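PDB 1JL5: outer protein YopM from Yersinia pestis, which probably acts as an effector that alters host cell physiology and promotes bacterial survival, and is built from short leucine-rich repeats that carry bound calcium. Local coordinates for residues S112-L117 against L132-G137; H74-N79 against E88-L93. All coordinates share one frame; numbering follows the deposited sequence.

In the fold
Contact 2 comes first along the chain and closes before contact 1 opens; their centres lie about 11 Å apart, on the same side of the centre of the chain. Residues 74-79 contain the strand 75-77, outermost at one end of the parallel row of leucine-rich repeat strands, and contact 2 packs the loop leading from that strand to the next against it. Contact 1 joins strands 115-117 and 135-137, the third and fourth of the row, with strand 95-97 bridging the two sites. They also meet directly, where Ser-112 OG lies 2.7 Å from Leu-93 O, probably a hydrogen bond. Together they illustrate how a solenoid is built: a strand packed on the loop that follows it, then parallel pairing between successive coils.

Contact 1 (S112-L117 against L132-G137); sequences SLKSLL and LLEYLG
Lys-114 lies alongside Glu-134, both side chains pointing the same way. Followed outward, Lys-114 CB and CG pass Leu-132 O, each at 3.8 Å, and CG also lies near Glu-134 OE2. CD makes the closest approach, 3.4 Å from Glu-134 OE2, and CE follows near the same oxygen. NZ stops 4.3 Å from Glu-134 OE2, beyond a salt bridge, and one water bridges them, accepting from NZ and donating to OE2. NZ also has a long, weak ion pair with Glu-94.

In the backbone the strands run parallel, 10° apart, the pairing of successive leucine-rich repeats. Lys-114 O accepts a hydrogen bond from Tyr-135 N (2.9 Å), Leu-116 N donates to Tyr-135 O at 2.7 Å in a nearly straight bond (176°), and Leu-116 O accepts from Gly-137 N, modelled unusually short, so its length is doubtful. Leu-117 CD1 sits over one face of the Tyr-135 ring, 3.7 Å from its centroid, a CH-pi contact. The ring's edge faces Gly-137 CA. Leu-116 and Leu-136 lie side by side on the other face of the sheet from Ser-115 and Tyr-135, CD2 to CD1 3.8 Å.

The ladder thus divides its chemistry: Leu-116 and Leu-136 toward the solenoid interior, Ser-115, Leu-117 and Tyr-135 on the opposite face of the sheet, and a water-mediated charge pair whose attraction is probably softened by solvent.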
# COMPACT_ATOMS: atom_id res chain seq x y z
N SER A 112 6.45 -21.15 43.62
CA SER A 112 6.39 -19.74 43.97
C SER A 112 6.07 -18.89 42.75
O SER A 112 5.86 -17.68 42.86
CB SER A 112 7.72 -19.30 44.54
OG SER A 112 8.76 -19.56 43.61
N LEU A 113 6.04 -19.52 41.57
CA LEU A 113 5.77 -18.78 40.35
C LEU A 113 4.38 -18.17 40.34
O LEU A 113 3.37 -18.87 40.47
CB LEU A 113 5.95 -19.67 39.12
CG LEU A 113 6.25 -18.86 37.86
CD1 LEU A 113 7.63 -18.23 38.01
CD2 LEU A 113 6.18 -19.73 36.62
N LYS A 114 4.33 -16.86 40.19
CA LYS A 114 3.07 -16.14 40.14
C LYS A 114 2.85 -15.65 38.72
O LYS A 114 1.73 -15.49 38.27
CB LYS A 114 3.10 -14.94 41.09
CG LYS A 114 3.09 -15.31 42.56
CD LYS A 114 3.13 -14.05 43.41
CE LYS A 114 2.96 -14.37 44.88
NZ LYS A 114 3.04 -13.12 45.69
N SER A 115 3.95 -15.42 38.02
CA SER A 115 3.87 -14.92 36.67
C SER A 115 4.74 -15.69 35.69
O SER A 115 5.95 -15.81 35.87
CB SER A 115 4.25 -13.44 36.65
OG SER A 115 4.13 -12.91 35.35
N LEU A 116 4.10 -16.22 34.65
CA LEU A 116 4.80 -16.96 33.62
C LEU A 116 4.57 -16.26 32.29
O LEU A 116 3.47 -16.30 31.74
CB LEU A 116 4.28 -18.39 33.53
CG LEU A 116 4.86 -19.20 32.36
CD1 LEU A 116 6.37 -19.32 32.53
CD2 LEU A 116 4.21 -20.57 32.31
N LEU A 117 5.61 -15.59 31.79
CA LEU A 117 5.54 -14.87 30.52
C LEU A 117 6.52 -15.50 29.56
O LEU A 117 7.69 -15.13 29.52
CB LEU A 117 5.89 -13.40 30.68
CG LEU A 117 4.78 -12.41 31.03
CD1 LEU A 117 4.25 -12.68 32.42
CD2 LEU A 117 5.32 -10.99 30.92
N LEU A 132 0.41 -20.94 42.39
CA LEU A 132 0.27 -19.51 42.60
C LEU A 132 0.24 -18.68 41.32
O LEU A 132 0.24 -17.45 41.38
CB LEU A 132 1.41 -19.00 43.49
CG LEU A 132 1.62 -19.75 44.81
CD1 LEU A 132 2.77 -19.11 45.56
CD2 LEU A 132 0.35 -19.72 45.64
N LEU A 133 0.21 -19.33 40.17
CA LEU A 133 0.22 -18.60 38.92
C LEU A 133 -0.90 -17.57 38.84
O LEU A 133 -2.09 -17.89 38.93
CB LEU A 133 0.14 -19.55 37.73
CG LEU A 133 0.70 -18.89 36.46
CD1 LEU A 133 2.17 -18.57 36.68
CD2 LEU A 133 0.52 -19.80 35.26
N GLU A 134 -0.51 -16.32 38.67
CA GLU A 134 -1.44 -15.21 38.56
C GLU A 134 -1.50 -14.76 37.11
O GLU A 134 -2.55 -14.35 36.61
CB GLU A 134 -0.96 -14.04 39.43
CG GLU A 134 -1.16 -14.26 40.91
CD GLU A 134 -0.46 -13.20 41.73
OE1 GLU A 134 -0.15 -12.12 41.18
OE2 GLU A 134 -0.23 -13.44 42.94
N TYR A 135 -0.36 -14.84 36.44
CA TYR A 135 -0.27 -14.43 35.05
C TYR A 135 0.29 -15.56 34.20
O TYR A 135 1.40 -16.04 34.43
CB TYR A 135 0.62 -13.20 34.94
CG TYR A 135 0.63 -12.54 33.58
CD1 TYR A 135 1.04 -13.24 32.44
CD2 TYR A 135 0.25 -11.21 33.42
CE1 TYR A 135 1.07 -12.63 31.19
CE2 TYR A 135 0.28 -10.59 32.18
CZ TYR A 135 0.69 -11.30 31.07
OH TYR A 135 0.72 -10.70 29.83
N LEU A 136 -0.50 -16.00 33.23
CA LEU A 136 -0.08 -17.05 32.32
C LEU A 136 0.06 -16.43 30.94
O LEU A 136 -0.91 -16.35 30.18
CB LEU A 136 -1.11 -18.17 32.28
CG LEU A 136 -0.78 -19.31 31.30
CD1 LEU A 136 0.55 -19.94 31.67
CD2 LEU A 136 -1.89 -20.34 31.33
N GLY A 137 1.26 -15.97 30.62
CA GLY A 137 1.52 -15.37 29.33
C GLY A 137 2.23 -16.37 28.44
O GLY A 137 3.45 -16.53 28.53
O HOH W 1 0.90 -11.56 44.38

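Contact 2 (H74-N79 against E88-L93); sequences HELELN and ELPPHL
Leu-76 and Leu-93 carry most of the buried surface, meeting where the first strand of the repeat array lies across the loop that follows it. Leu-93 reaches the strand with its branched end. Its CG is anti to the backbone N (chi1 -167°), and CD1 lies against the backbone between His-74 and Leu-76: 3.2 Å from His-74 O, 3.3 Å from Leu-76 N and equally near Leu-76 CB. The second methyl, CD2, stays beside the same side chain, 3.6 Å from Leu-76 CB, so both methyls of Leu-93 touch Leu-76 CB.

The far end of Leu-76 gains further neighbours. Its CB points toward the loop, and its CD2 meets Pro-90 CD at 3.7 Å, the two side chains crossing at about a right angle, and Leu-89 CD2 at 3.8 Å. Leu-93 CD2 also reaches Leu-76 CD2, at 4.0 Å, so that one leucine methyl touches Leu-89, Pro-90 and Leu-93 together. His-74 takes part chiefly through its backbone, its CB being directed away from the loop.

No hydrogen bond joins the two segments, so the contact is apolar packing. The loop is turned by a type I beta turn from Pro-90 to Leu-93, with a weak bond from Leu-93 N to Pro-90 O, which returns the chain toward the next strand.

Strand 95-97 pairs with the strand side through backbone bonds of His-74, Leu-76 and Leu-78, and its Leu-96 touches Leu-89. From the N-terminal side, helix 58-71 covers Leu-76 with Leu-65 and Pro-90 with Cys-68, while Trp-43 of helix 36-48 also packs on Pro-90; the two helices thus abut the first coil of the solenoid.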
# COMPACT_ATOMS: atom_id res chain seq x y z
N HIS A 74 12.59 -11.71 42.41
CA HIS A 74 11.29 -12.32 42.17
C HIS A 74 11.16 -12.72 40.72
O HIS A 74 10.60 -13.77 40.39
CB HIS A 74 10.18 -11.32 42.50
CG HIS A 74 10.00 -11.07 43.97
ND1 HIS A 74 9.28 -10.00 44.45
CD2 HIS A 74 10.43 -11.76 45.05
CE1 HIS A 74 9.28 -10.04 45.78
NE2 HIS A 74 9.96 -11.10 46.16
N GLU A 75 11.68 -11.87 39.84
CA GLU A 75 11.57 -12.13 38.42
C GLU A 75 12.86 -12.45 37.71
O GLU A 75 13.93 -11.96 38.06
CB GLU A 75 10.91 -10.93 37.74
CG GLU A 75 10.80 -11.04 36.22
CD GLU A 75 9.92 -9.95 35.63
OE1 GLU A 75 8.69 -10.01 35.83
OE2 GLU A 75 10.46 -9.04 34.97
N LEU A 76 12.73 -13.30 36.70
CA LEU A 76 13.84 -13.70 35.86
C LEU A 76 13.37 -13.33 34.46
O LEU A 76 12.34 -13.82 34.01
CB LEU A 76 14.08 -15.20 35.94
CG LEU A 76 14.99 -15.76 34.85
CD1 LEU A 76 16.36 -15.09 34.93
CD2 LEU A 76 15.10 -17.26 35.01
N GLU A 77 14.10 -12.46 33.80
CA GLU A 77 13.72 -12.03 32.47
C GLU A 77 14.76 -12.46 31.45
O GLU A 77 15.88 -11.95 31.42
CB GLU A 77 13.52 -10.51 32.46
CG GLU A 77 12.98 -9.96 31.15
CD GLU A 77 14.07 -9.56 30.19
OE1 GLU A 77 14.80 -8.59 30.49
OE2 GLU A 77 14.21 -10.23 29.15
N LEU A 78 14.37 -13.41 30.61
CA LEU A 78 15.24 -13.95 29.58
C LEU A 78 14.62 -13.72 28.22
O LEU A 78 14.65 -14.60 27.36
CB LEU A 78 15.42 -15.45 29.81
CG LEU A 78 15.89 -15.82 31.21
CD1 LEU A 78 15.86 -17.33 31.39
CD2 LEU A 78 17.30 -15.28 31.42
N ASN A 79 14.07 -12.54 28.01
CA ASN A 79 13.42 -12.23 26.75
C ASN A 79 14.35 -12.15 25.57
O ASN A 79 15.46 -11.62 25.66
CB ASN A 79 12.63 -10.93 26.83
CG ASN A 79 11.51 -11.00 27.83
OD1 ASN A 79 10.95 -12.07 28.08
ND2 ASN A 79 11.15 -9.85 28.39
N GLU A 88 17.22 -25.21 34.88
CA GLU A 88 16.42 -25.14 36.08
C GLU A 88 16.35 -23.67 36.47
O GLU A 88 17.34 -22.96 36.39
CB GLU A 88 17.08 -25.94 37.20
CG GLU A 88 16.17 -26.19 38.38
CD GLU A 88 16.89 -26.93 39.48
OE1 GLU A 88 17.66 -27.85 39.15
OE2 GLU A 88 16.67 -26.61 40.67
N LEU A 89 15.18 -23.23 36.89
CA LEU A 89 14.98 -21.83 37.26
C LEU A 89 15.38 -21.53 38.68
O LEU A 89 15.43 -22.42 39.53
CB LEU A 89 13.52 -21.46 37.07
CG LEU A 89 12.95 -21.70 35.67
CD1 LEU A 89 11.44 -21.52 35.70
CD2 LEU A 89 13.60 -20.73 34.69
N PRO A 90 15.71 -20.26 38.97
CA PRO A 90 16.07 -19.95 40.35
C PRO A 90 14.92 -20.52 41.18
O PRO A 90 13.76 -20.41 40.79
CB PRO A 90 16.14 -18.43 40.35
CG PRO A 90 16.73 -18.16 38.99
CD PRO A 90 15.93 -19.10 38.09
N PRO A 91 15.23 -21.14 42.33
CA PRO A 91 14.27 -21.76 43.24
C PRO A 91 13.00 -21.01 43.65
O PRO A 91 11.92 -21.59 43.69
CB PRO A 91 15.13 -22.13 44.45
CG PRO A 91 16.19 -21.07 44.44
CD PRO A 91 16.55 -21.01 42.98
N HIS A 92 13.11 -19.73 43.96
CA HIS A 92 11.93 -19.01 44.40
C HIS A 92 11.46 -17.95 43.43
O HIS A 92 10.91 -16.92 43.82
CB HIS A 92 12.20 -18.40 45.78
CG HIS A 92 12.72 -19.40 46.77
ND1 HIS A 92 14.06 -19.61 46.98
CD2 HIS A 92 12.06 -20.33 47.51
CE1 HIS A 92 14.22 -20.62 47.82
NE2 HIS A 92 13.02 -21.07 48.16
N LEU A 93 11.66 -18.24 42.15
CA LEU A 93 11.24 -17.34 41.11
C LEU A 93 9.74 -17.17 41.20
O LEU A 93 9.00 -18.15 41.33
CB LEU A 93 11.63 -17.90 39.74
CG LEU A 93 11.54 -16.91 38.58
CD1 LEU A 93 12.50 -15.76 38.83
CD2 LEU A 93 11.86 -17.63 37.28